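Local coordinates for ribonucleoside-diphosphate reductase (Pseudomonas aeruginosa, PDB 5IM3) that reduces ribonucleoside diphosphates to the deoxyribonucleotides needed for DNA synthesis, under allosteric control by nucleotides such as dATP, which binds its N-terminal ATP cone, at the interface of chains A and B. Residues are numbered along the deposited sequence; one frame, centred on the assembly and turned at random. Chains: chain A/B, Ribonucleoside-diphosphate reductase.

Contact 1: the interface of chains A and B. Residues chain A 110, 113, 115, 118-119; chain B 106-107, 110-111.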
loop_
_atom_site.group_PDB
_atom_site.type_symbol
_atom_site.label_atom_id
_atom_site.label_comp_id
_atom_site.label_asym_id
_atom_site.label_seq_id
_atom_site.Cartn_x
_atom_site.Cartn_y
_atom_site.Cartn_z
ATOM N N MET A 110 37.861 32.992 -2.461
ATOM C CA MET A 110 37.684 31.677 -1.858
ATOM C C MET A 110 36.930 30.729 -2.783
ATOM O O MET A 110 37.312 29.562 -2.925
ATOM C CB MET A 110 36.954 31.813 -0.525
ATOM C CG MET A 110 37.793 32.438 0.571
ATOM S SD MET A 110 36.852 32.628 2.090
ATOM C CE MET A 110 38.058 33.423 3.152
ATOM N N GLY A 113 38.877 28.926 -5.309
ATOM C CA GLY A 113 39.890 28.000 -4.843
ATOM C C GLY A 113 41.264 28.597 -4.644
ATOM O O GLY A 113 42.248 27.854 -4.607
ATOM N N GLN A 115 43.365 29.364 -2.330
ATOM C CA GLN A 115 43.519 29.147 -0.895
ATOM C C GLN A 115 44.646 29.993 -0.315
ATOM O O GLN A 115 44.484 30.597 0.750
ATOM C CB GLN A 115 43.764 27.665 -0.613
ATOM C CG GLN A 115 43.659 27.287 0.861
ATOM C CD GLN A 115 45.006 27.007 1.500
ATOM O OE1 GLN A 115 45.950 26.590 0.830
ATOM N NE2 GLN A 115 45.101 27.237 2.806
ATOM N N ALA A 118 43.740 33.837 -0.732
ATOM C CA ALA A 118 42.614 34.203 0.121
ATOM C C ALA A 118 43.041 34.293 1.581
ATOM O O ALA A 118 42.694 35.252 2.280
ATOM C CB ALA A 118 41.476 33.198 -0.046
ATOM N N ARG A 119 43.799 33.305 2.060
ATOM C CA ARG A 119 44.158 33.281 3.474
ATOM C C ARG A 119 45.127 34.406 3.817
ATOM O O ARG A 119 45.056 34.981 4.909
ATOM C CB ARG A 119 44.748 31.921 3.853
ATOM C CG ARG A 119 46.232 31.761 3.579
ATOM C CD ARG A 119 46.670 30.316 3.777
ATOM N NE ARG A 119 46.201 29.752 5.041
ATOM C CZ ARG A 119 46.817 29.901 6.212
ATOM N NH1 ARG A 119 47.939 30.607 6.297
ATOM N NH2 ARG A 119 46.306 29.347 7.306
ATOM N N GLU B 106 40.771 24.180 4.811
ATOM C CA GLU B 106 40.538 25.569 4.433
ATOM C C GLU B 106 40.003 25.656 3.013
ATOM O O GLU B 106 39.002 26.334 2.756
ATOM C CB GLU B 106 41.827 26.381 4.580
ATOM C CG GLU B 106 42.272 26.552 6.028
ATOM C CD GLU B 106 43.449 27.499 6.191
ATOM O OE1 GLU B 106 43.883 28.100 5.187
ATOM O OE2 GLU B 106 43.935 27.641 7.335
ATOM N N LEU B 107 40.657 24.965 2.078
ATOM C CA LEU B 107 40.205 24.973 0.691
ATOM C C LEU B 107 38.768 24.478 0.568
ATOM O O LEU B 107 37.984 25.020 -0.219
ATOM C CB LEU B 107 41.144 24.119 -0.161
ATOM C CG LEU B 107 40.811 24.009 -1.648
ATOM C CD1 LEU B 107 40.816 25.387 -2.300
ATOM C CD2 LEU B 107 41.782 23.067 -2.356
ATOM N N MET B 110 36.503 27.165 1.708
ATOM C CA MET B 110 36.542 28.291 0.784
ATOM C C MET B 110 35.735 28.009 -0.480
ATOM O O MET B 110 35.006 28.883 -0.962
ATOM C CB MET B 110 37.996 28.622 0.447
ATOM C CG MET B 110 38.772 29.197 1.624
ATOM S SD MET B 110 40.482 29.581 1.206
ATOM C CE MET B 110 41.054 30.350 2.718
ATOM N N ARG B 111 35.848 26.800 -1.038
ATOM C CA ARG B 111 35.083 26.485 -2.242
ATOM C C ARG B 111 33.586 26.448 -1.964
ATOM O O ARG B 111 32.786 26.806 -2.836
ATOM C CB ARG B 111 35.535 25.149 -2.832
ATOM C CG ARG B 111 36.887 25.187 -3.523
ATOM C CD ARG B 111 36.799 24.592 -4.917
ATOM N NE ARG B 111 38.110 24.207 -5.433
ATOM C CZ ARG B 111 38.694 23.034 -5.200
ATOM N NH1 ARG B 111 38.091 22.116 -4.453
ATOM N NH2 ARG B 111 39.889 22.780 -5.716
#
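A:Met110 and B:Met110 meet at a homotypic interface between two ATP cones, which joins chains A and B in the deposited tetramer; dATP-driven assembly through it is likely. The two extended methionine side chains cross at about a right angle. CB of A:Met110 lies 3.5 Å from CB of B:Met110, a tight fit. The sulfur SD of B:Met110 reaches CA of A:Gln115 at 3.7 Å, and its methyl CE touches A:Ala118. Beside this apolar patch sits a charged one. A:Arg119 forms a side-on salt bridge with B:Glu106, the guanidinium and carboxylate planes 7° apart. NE of A:Arg119 bonds OE1 of B:Glu106 and its NH2 bonds OE2, both at 2.9 Å, nearly straight and on syn lone pairs. A:Arg119 holds CG between its backbone N and carbonyl carbon (chi1 84°) and bends at chi3, which turns NE toward the glutamate. The amide NE2 of A:Gln115 shares OE1 of B:Glu106 through a 2.8 Å hydrogen bond, clearly bent and from above the carboxylate plane. CD1 of B:Leu107 packs on CA of A:Gly113 at 3.8 Å. Chain A supplies the end of helix 98-111, the turn at A:Gly113 and the start of helix 115-138; chain B supplies helix 98-111.

Contact 2: the interface of chains A and B. Residues chain A 821-822, 825; chain B 51, 54-55, 58, 71.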
loop_
_atom_site.group_PDB
_atom_site.type_symbol
_atom_site.label_atom_id
_atom_site.label_comp_id
_atom_site.label_asym_id
_atom_site.label_seq_id
_atom_site.Cartn_x
_atom_site.Cartn_y
_atom_site.Cartn_z
ATOM N N PRO A 821 31.449 22.717 23.241
ATOM C CA PRO A 821 30.381 23.171 22.334
ATOM C C PRO A 821 29.997 22.175 21.249
ATOM O O PRO A 821 28.801 22.031 20.966
ATOM C CB PRO A 821 30.968 24.458 21.744
ATOM C CG PRO A 821 31.823 24.992 22.831
ATOM C CD PRO A 821 32.422 23.790 23.516
ATOM N N VAL A 822 30.958 21.486 20.628
ATOM C CA VAL A 822 30.602 20.567 19.548
ATOM C C VAL A 822 29.762 19.415 20.087
ATOM O O VAL A 822 28.812 18.966 19.435
ATOM C CB VAL A 822 31.861 20.059 18.817
ATOM C CG1 VAL A 822 32.620 21.220 18.184
ATOM C CG2 VAL A 822 32.762 19.284 19.758
ATOM N N ASN A 825 26.284 20.634 20.348
ATOM C CA ASN A 825 25.655 20.717 19.036
ATOM C C ASN A 825 25.301 19.340 18.493
ATOM O O ASN A 825 24.331 19.203 17.738
ATOM C CB ASN A 825 26.577 21.449 18.061
ATOM C CG ASN A 825 25.928 21.688 16.714
ATOM O OD1 ASN A 825 25.115 22.598 16.557
ATOM N ND2 ASN A 825 26.294 20.875 15.727
ATOM N N VAL B 51 35.369 17.645 13.988
ATOM C CA VAL B 51 35.391 18.429 15.221
ATOM C C VAL B 51 35.994 19.804 14.967
ATOM O O VAL B 51 35.473 20.824 15.436
ATOM C CB VAL B 51 36.158 17.672 16.323
ATOM C CG1 VAL B 51 36.465 18.591 17.497
ATOM C CG2 VAL B 51 35.356 16.472 16.797
ATOM N N THR B 54 33.702 21.997 12.938
ATOM C CA THR B 54 32.519 22.349 13.716
ATOM C C THR B 54 32.820 23.479 14.694
ATOM O O THR B 54 32.002 24.390 14.865
ATOM C CB THR B 54 31.988 21.121 14.459
ATOM O OG1 THR B 54 31.789 20.050 13.529
ATOM C CG2 THR B 54 30.662 21.435 15.144
ATOM N N LYS B 55 33.985 23.440 15.348
ATOM C CA LYS B 55 34.343 24.521 16.262
ATOM C C LYS B 55 34.329 25.864 15.545
ATOM O O LYS B 55 33.923 26.880 16.121
ATOM C CB LYS B 55 35.719 24.269 16.879
ATOM C CG LYS B 55 35.791 23.075 17.818
ATOM C CD LYS B 55 37.164 22.997 18.462
ATOM C CE LYS B 55 37.373 21.698 19.219
ATOM N NZ LYS B 55 38.767 21.589 19.739
ATOM N N LEU B 58 30.721 26.919 15.031
ATOM C CA LEU B 58 30.137 27.369 16.291
ATOM C C LEU B 58 30.719 28.702 16.740
ATOM O O LEU B 58 30.057 29.447 17.470
ATOM C CB LEU B 58 30.347 26.316 17.381
ATOM C CG LEU B 58 29.647 24.972 17.183
ATOM C CD1 LEU B 58 30.044 24.005 18.285
ATOM C CD2 LEU B 58 28.135 25.142 17.144
ATOM N N ILE B 71 24.418 22.966 11.008
ATOM C CA ILE B 71 25.869 22.822 11.081
ATOM C C ILE B 71 26.273 21.368 10.872
ATOM O O ILE B 71 27.154 21.060 10.061
ATOM C CB ILE B 71 26.397 23.366 12.422
ATOM C CG1 ILE B 71 26.215 24.884 12.479
ATOM C CG2 ILE B 71 27.872 22.987 12.619
ATOM C CD1 ILE B 71 26.627 25.504 13.795
#
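A:Val822 and B:Leu58 carry an apolar contact between helix 821-829 of chain A and an ATP-cone helix of chain B. It may brace the chain B cone against the chain A body. The tight part lies at the start of the chain A helix. CD1 of B:Leu58 points at the backbone there, 3.5 Å from the carbonyl carbon C of A:Pro821. CD1 of B:Leu58 also touches CB of A:Pro821 at 3.6 Å and CA of A:Val822 at 3.7 Å. A:Val822 presents its CG1 methyl to chain B. CG1 of A:Val822 meets the methyl CG2 of B:Thr54 at 3.6 Å and CG of B:Lys55 at 3.7 Å. The threonine turns its methyl, anti to its backbone N, to the valine. The aliphatic stem of B:Lys55, a residue that also lines a dATP pocket of the cone, does the touching. The contact is looser around A:Asn825. There the second methyl of B:Leu58, CD2, stays 4.0 Å from the amide oxygen OD1 of A:Asn825. ND2 of A:Asn825 comes 4.1 Å from CG2 of B:Ile71. B:Val51 also only brushes the valine. No hydrogen bond or salt bridge crosses this patch, which therefore rests on shape and packing. In the fold, helix 821-829 of the catalytic part of chain A lies against helix 46-60 of the chain B ATP cone, with the start of helix 71-89 at its far end.

Contact 3: the interface of chains A and B. Residues chain A 103, 106-107, 110, 122, 125; chain B 115-116, 119.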
loop_
_atom_site.group_PDB
_atom_site.type_symbol
_atom_site.label_atom_id
_atom_site.label_comp_id
_atom_site.label_asym_id
_atom_site.label_seq_id
_atom_site.Cartn_x
_atom_site.Cartn_y
_atom_site.Cartn_z
ATOM N N ASP A 103 34.458 41.684 2.526
ATOM C CA ASP A 103 33.906 40.343 2.686
ATOM C C ASP A 103 33.613 39.699 1.337
ATOM O O ASP A 103 33.880 38.509 1.140
ATOM C CB ASP A 103 32.639 40.396 3.540
ATOM C CG ASP A 103 32.938 40.508 5.024
ATOM O OD1 ASP A 103 34.105 40.774 5.382
ATOM O OD2 ASP A 103 32.003 40.330 5.834
ATOM N N GLU A 106 36.921 38.583 -0.328
ATOM C CA GLU A 106 37.347 37.293 0.203
ATOM C C GLU A 106 36.499 36.167 -0.369
ATOM O O GLU A 106 37.016 35.094 -0.698
ATOM C CB GLU A 106 37.267 37.287 1.730
ATOM C CG GLU A 106 38.283 38.185 2.426
ATOM C CD GLU A 106 38.163 38.145 3.944
ATOM O OE1 GLU A 106 37.246 37.464 4.459
ATOM O OE2 GLU A 106 38.988 38.796 4.626
ATOM N N LEU A 107 35.191 36.396 -0.498
ATOM C CA LEU A 107 34.305 35.364 -1.024
ATOM C C LEU A 107 34.714 34.964 -2.437
ATOM O O LEU A 107 34.806 33.774 -2.754
ATOM C CB LEU A 107 32.857 35.857 -0.993
ATOM C CG LEU A 107 31.798 34.898 -1.549
ATOM C CD1 LEU A 107 31.781 33.585 -0.773
ATOM C CD2 LEU A 107 30.420 35.546 -1.532
ATOM N N MET A 110 37.861 32.992 -2.461
ATOM C CA MET A 110 37.684 31.677 -1.858
ATOM C C MET A 110 36.930 30.729 -2.783
ATOM O O MET A 110 37.312 29.562 -2.925
ATOM C CB MET A 110 36.954 31.813 -0.525
ATOM C CG MET A 110 37.793 32.438 0.571
ATOM S SD MET A 110 36.852 32.628 2.090
ATOM C CE MET A 110 38.058 33.423 3.152
ATOM N N VAL A 122 42.999 37.446 4.107
ATOM C CA VAL A 122 42.359 37.472 5.420
ATOM C C VAL A 122 43.354 37.916 6.484
ATOM O O VAL A 122 43.081 38.825 7.278
ATOM C CB VAL A 122 41.764 36.090 5.752
ATOM C CG1 VAL A 122 41.432 35.978 7.240
ATOM C CG2 VAL A 122 40.521 35.827 4.917
ATOM N N ARG A 125 44.328 41.573 6.203
ATOM C CA ARG A 125 43.181 42.408 6.542
ATOM C C ARG A 125 42.917 42.394 8.042
ATOM O O ARG A 125 42.512 43.411 8.618
ATOM C CB ARG A 125 41.943 41.935 5.783
ATOM C CG ARG A 125 40.662 42.658 6.180
ATOM C CD ARG A 125 39.451 41.972 5.601
ATOM N NE ARG A 125 38.214 42.496 6.164
ATOM C CZ ARG A 125 37.014 41.972 5.936
ATOM N NH1 ARG A 125 36.890 40.906 5.153
ATOM N NH2 ARG A 125 35.939 42.515 6.486
ATOM N N GLN B 115 32.598 31.931 3.752
ATOM C CA GLN B 115 33.605 32.976 3.915
ATOM C C GLN B 115 33.818 33.329 5.382
ATOM O O GLN B 115 34.960 33.492 5.826
ATOM C CB GLN B 115 33.195 34.214 3.116
ATOM C CG GLN B 115 34.158 35.384 3.234
ATOM C CD GLN B 115 33.694 36.437 4.229
ATOM O OE1 GLN B 115 32.529 36.462 4.632
ATOM N NE2 GLN B 115 34.607 37.314 4.625
ATOM N N LYS B 116 32.733 33.462 6.147
ATOM C CA LYS B 116 32.858 33.757 7.570
ATOM C C LYS B 116 33.624 32.655 8.292
ATOM O O LYS B 116 34.587 32.924 9.020
ATOM C CB LYS B 116 31.473 33.937 8.191
ATOM C CG LYS B 116 31.067 35.380 8.404
ATOM C CD LYS B 116 31.889 36.026 9.506
ATOM C CE LYS B 116 31.236 37.304 10.003
ATOM N NZ LYS B 116 30.968 38.262 8.892
ATOM N N ARG B 119 37.452 32.367 7.082
ATOM C CA ARG B 119 38.361 33.380 7.599
ATOM C C ARG B 119 38.601 33.179 9.089
ATOM O O ARG B 119 39.727 33.348 9.568
ATOM C CB ARG B 119 37.824 34.785 7.305
ATOM C CG ARG B 119 36.658 35.233 8.177
ATOM C CD ARG B 119 36.069 36.556 7.697
ATOM N NE ARG B 119 37.112 37.501 7.320
ATOM C CZ ARG B 119 37.805 38.231 8.186
ATOM N NH1 ARG B 119 37.561 38.131 9.486
ATOM N NH2 ARG B 119 38.743 39.060 7.750
#
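A:Glu106 receives B:Gln115 and B:Arg119 at this ATP-cone to ATP-cone contact. Its OE1 is shared by the glutamine and arginine donors. NE2 of B:Gln115 bonds OE1 of A:Glu106 at 2.6 Å, on the anti side and 34° out of the carboxylate plane. NE of B:Arg119 bonds the same OE1 of A:Glu106 at 2.9 Å, on the syn lone pair. NH2 of B:Arg119 takes OE2 of A:Glu106 at 3.1 Å, also syn, so the guanidinium meets the carboxylate side-on. The two planes are nearly coplanar. B:Gln115 starts with CG anti to its backbone N (chi1 179°) and bends at chi2, which brings its amide across the glutamate. SD of A:Met110 packs against CA of B:Gln115 at 3.7 Å, at the base of that side chain. The methyls of A:Val122 press on CB of B:Arg119, and CG1 lies over one face of its guanidinium, toward the rim. The next shell belongs to chain A. A:Arg125, extended from CG to NE, meets A:Asp103 end-on. NH1 and NH2 of A:Arg125 both bond OD1 of A:Asp103 at 2.8 Å, in the guanidinium plane. NH1 also makes a weak bond to OE2 of A:Glu106. The guanidinium of A:Arg125 has B:Arg119 over one face; the carboxylates nearby may offset the like charges. Farther out, NZ of B:Lys116 forms a long salt bridge with OD2 of A:Asp103 at 3.8 Å.

Contact 4: the interface of chains A and B. Residues chain A 825-826, 829-830; chain B 69, 72-73.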
loop_
_atom_site.group_PDB
_atom_site.type_symbol
_atom_site.label_atom_id
_atom_site.label_comp_id
_atom_site.label_asym_id
_atom_site.label_seq_id
_atom_site.Cartn_x
_atom_site.Cartn_y
_atom_site.Cartn_z
ATOM N N ASN A 825 26.284 20.634 20.348
ATOM C CA ASN A 825 25.655 20.717 19.036
ATOM C C ASN A 825 25.301 19.340 18.493
ATOM O O ASN A 825 24.331 19.203 17.738
ATOM C CB ASN A 825 26.577 21.449 18.061
ATOM C CG ASN A 825 25.928 21.688 16.714
ATOM O OD1 ASN A 825 25.115 22.598 16.557
ATOM N ND2 ASN A 825 26.294 20.875 15.727
ATOM N N ASP A 826 26.066 18.310 18.864
ATOM C CA ASP A 826 25.745 16.957 18.423
ATOM C C ASP A 826 24.539 16.406 19.176
ATOM O O ASP A 826 23.699 15.717 18.588
ATOM C CB ASP A 826 26.954 16.036 18.608
ATOM C CG ASP A 826 28.002 16.221 17.525
ATOM O OD1 ASP A 826 27.655 16.724 16.435
ATOM O OD2 ASP A 826 29.176 15.858 17.761
ATOM N N TYR A 829 21.371 17.806 17.687
ATOM C CA TYR A 829 21.115 17.174 16.398
ATOM C C TYR A 829 20.520 15.784 16.575
ATOM O O TYR A 829 19.643 15.375 15.805
ATOM C CB TYR A 829 22.406 17.102 15.583
ATOM C CG TYR A 829 22.232 16.477 14.216
ATOM C CD1 TYR A 829 21.773 17.225 13.142
ATOM C CD2 TYR A 829 22.531 15.138 14.000
ATOM C CE1 TYR A 829 21.615 16.659 11.889
ATOM C CE2 TYR A 829 22.376 14.562 12.752
ATOM C CZ TYR A 829 21.917 15.326 11.700
ATOM O OH TYR A 829 21.760 14.757 10.454
ATOM N N TYR A 830 20.977 15.047 17.586
ATOM C CA TYR A 830 20.510 13.692 17.839
ATOM C C TYR A 830 19.425 13.636 18.912
ATOM O O TYR A 830 19.127 12.553 19.429
ATOM C CB TYR A 830 21.689 12.798 18.222
ATOM C CG TYR A 830 22.622 12.508 17.068
ATOM C CD1 TYR A 830 22.241 11.652 16.041
ATOM C CD2 TYR A 830 23.885 13.086 17.002
ATOM C CE1 TYR A 830 23.087 11.383 14.982
ATOM C CE2 TYR A 830 24.739 12.820 15.944
ATOM C CZ TYR A 830 24.332 11.966 14.937
ATOM O OH TYR A 830 25.169 11.693 13.879
ATOM N N SER B 69 21.255 24.585 13.554
ATOM C CA SER B 69 20.822 23.209 13.348
ATOM C C SER B 69 21.426 22.612 12.083
ATOM O O SER B 69 21.631 21.394 12.012
ATOM C CB SER B 69 19.298 23.154 13.287
ATOM O OG SER B 69 18.840 21.818 13.222
ATOM N N HIS B 72 25.641 20.452 11.608
ATOM C CA HIS B 72 26.066 19.057 11.579
ATOM C C HIS B 72 26.048 18.497 10.161
ATOM O O HIS B 72 26.952 17.747 9.771
ATOM C CB HIS B 72 25.173 18.225 12.497
ATOM C CG HIS B 72 25.664 16.827 12.706
ATOM N ND1 HIS B 72 25.539 15.844 11.749
ATOM C CD2 HIS B 72 26.282 16.249 13.762
ATOM C CE1 HIS B 72 26.058 14.718 12.207
ATOM N NE2 HIS B 72 26.515 14.937 13.426
ATOM N N ASP B 73 25.034 18.860 9.371
ATOM C CA ASP B 73 24.906 18.312 8.024
ATOM C C ASP B 73 25.961 18.888 7.085
ATOM O O ASP B 73 26.644 18.141 6.375
ATOM C CB ASP B 73 23.503 18.584 7.483
ATOM C CG ASP B 73 22.418 17.910 8.304
ATOM O OD1 ASP B 73 22.554 16.703 8.600
ATOM O OD2 ASP B 73 21.431 18.590 8.658
#
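The rings of A:Tyr829 and B:His72 stack, with centroids 3.9 Å apart and planes 9° from parallel. The imidazole lies over one face of the phenol, with ND1 offset toward its rim. In return CD2 of the tyrosine sits over the centre of the imidazole. CD2 of A:Tyr830 lies at the edge of the A:Tyr829 ring, in plane, and the face of A:Tyr830 is covered by CD2 of A:Tyr829. Against B:His72 the phenol of A:Tyr830 stands nearly upright (87°), in an edge-to-face contact, with its CE2 and OH near NE2. It comes in from the same side of the imidazole as A:Tyr829. The carboxylate oxygen OD1 of A:Asp826 lies at the imidazole edge, in plane. CG of B:His72 is anti to the backbone N (chi1 -171°), which swings the ring away from its helix and over chain A. A:Tyr829 uses the matching first torsion to reach back toward chain B. CB of B:His72 also packs on CD1 of A:Tyr829, at 3.6 Å. The contact joins helix 821-829 of chain A, and the residue after it, to the start of helix 71-89 in the ATP cone of chain B. It likely steadies the cone against the catalytic part of its neighbour. At the far end of the phenol, the hydroxyl OH of A:Tyr829 donates to OD1 of B:Asp73 at 2.8 Å, on its syn lone pair.

The four contacts form two pairs along one interface. Contact 1 and contact 3 lie about 8 Å apart between C-alpha centres and share A:Met110. They exchange the roles of the two chains, with helices 98-111 and those starting at residue 115 on both sides. This relation is approximate, and the interface as a whole is not an exact two-fold. Contact 2 and contact 4 are also about 8 Å apart and share A:Asn825 on helix 821-829. The pairs are 20 to 25 Å from each other, measured between the same centres. The chain B cone thus touches both the cone and the body of chain A, which may fix its orientation.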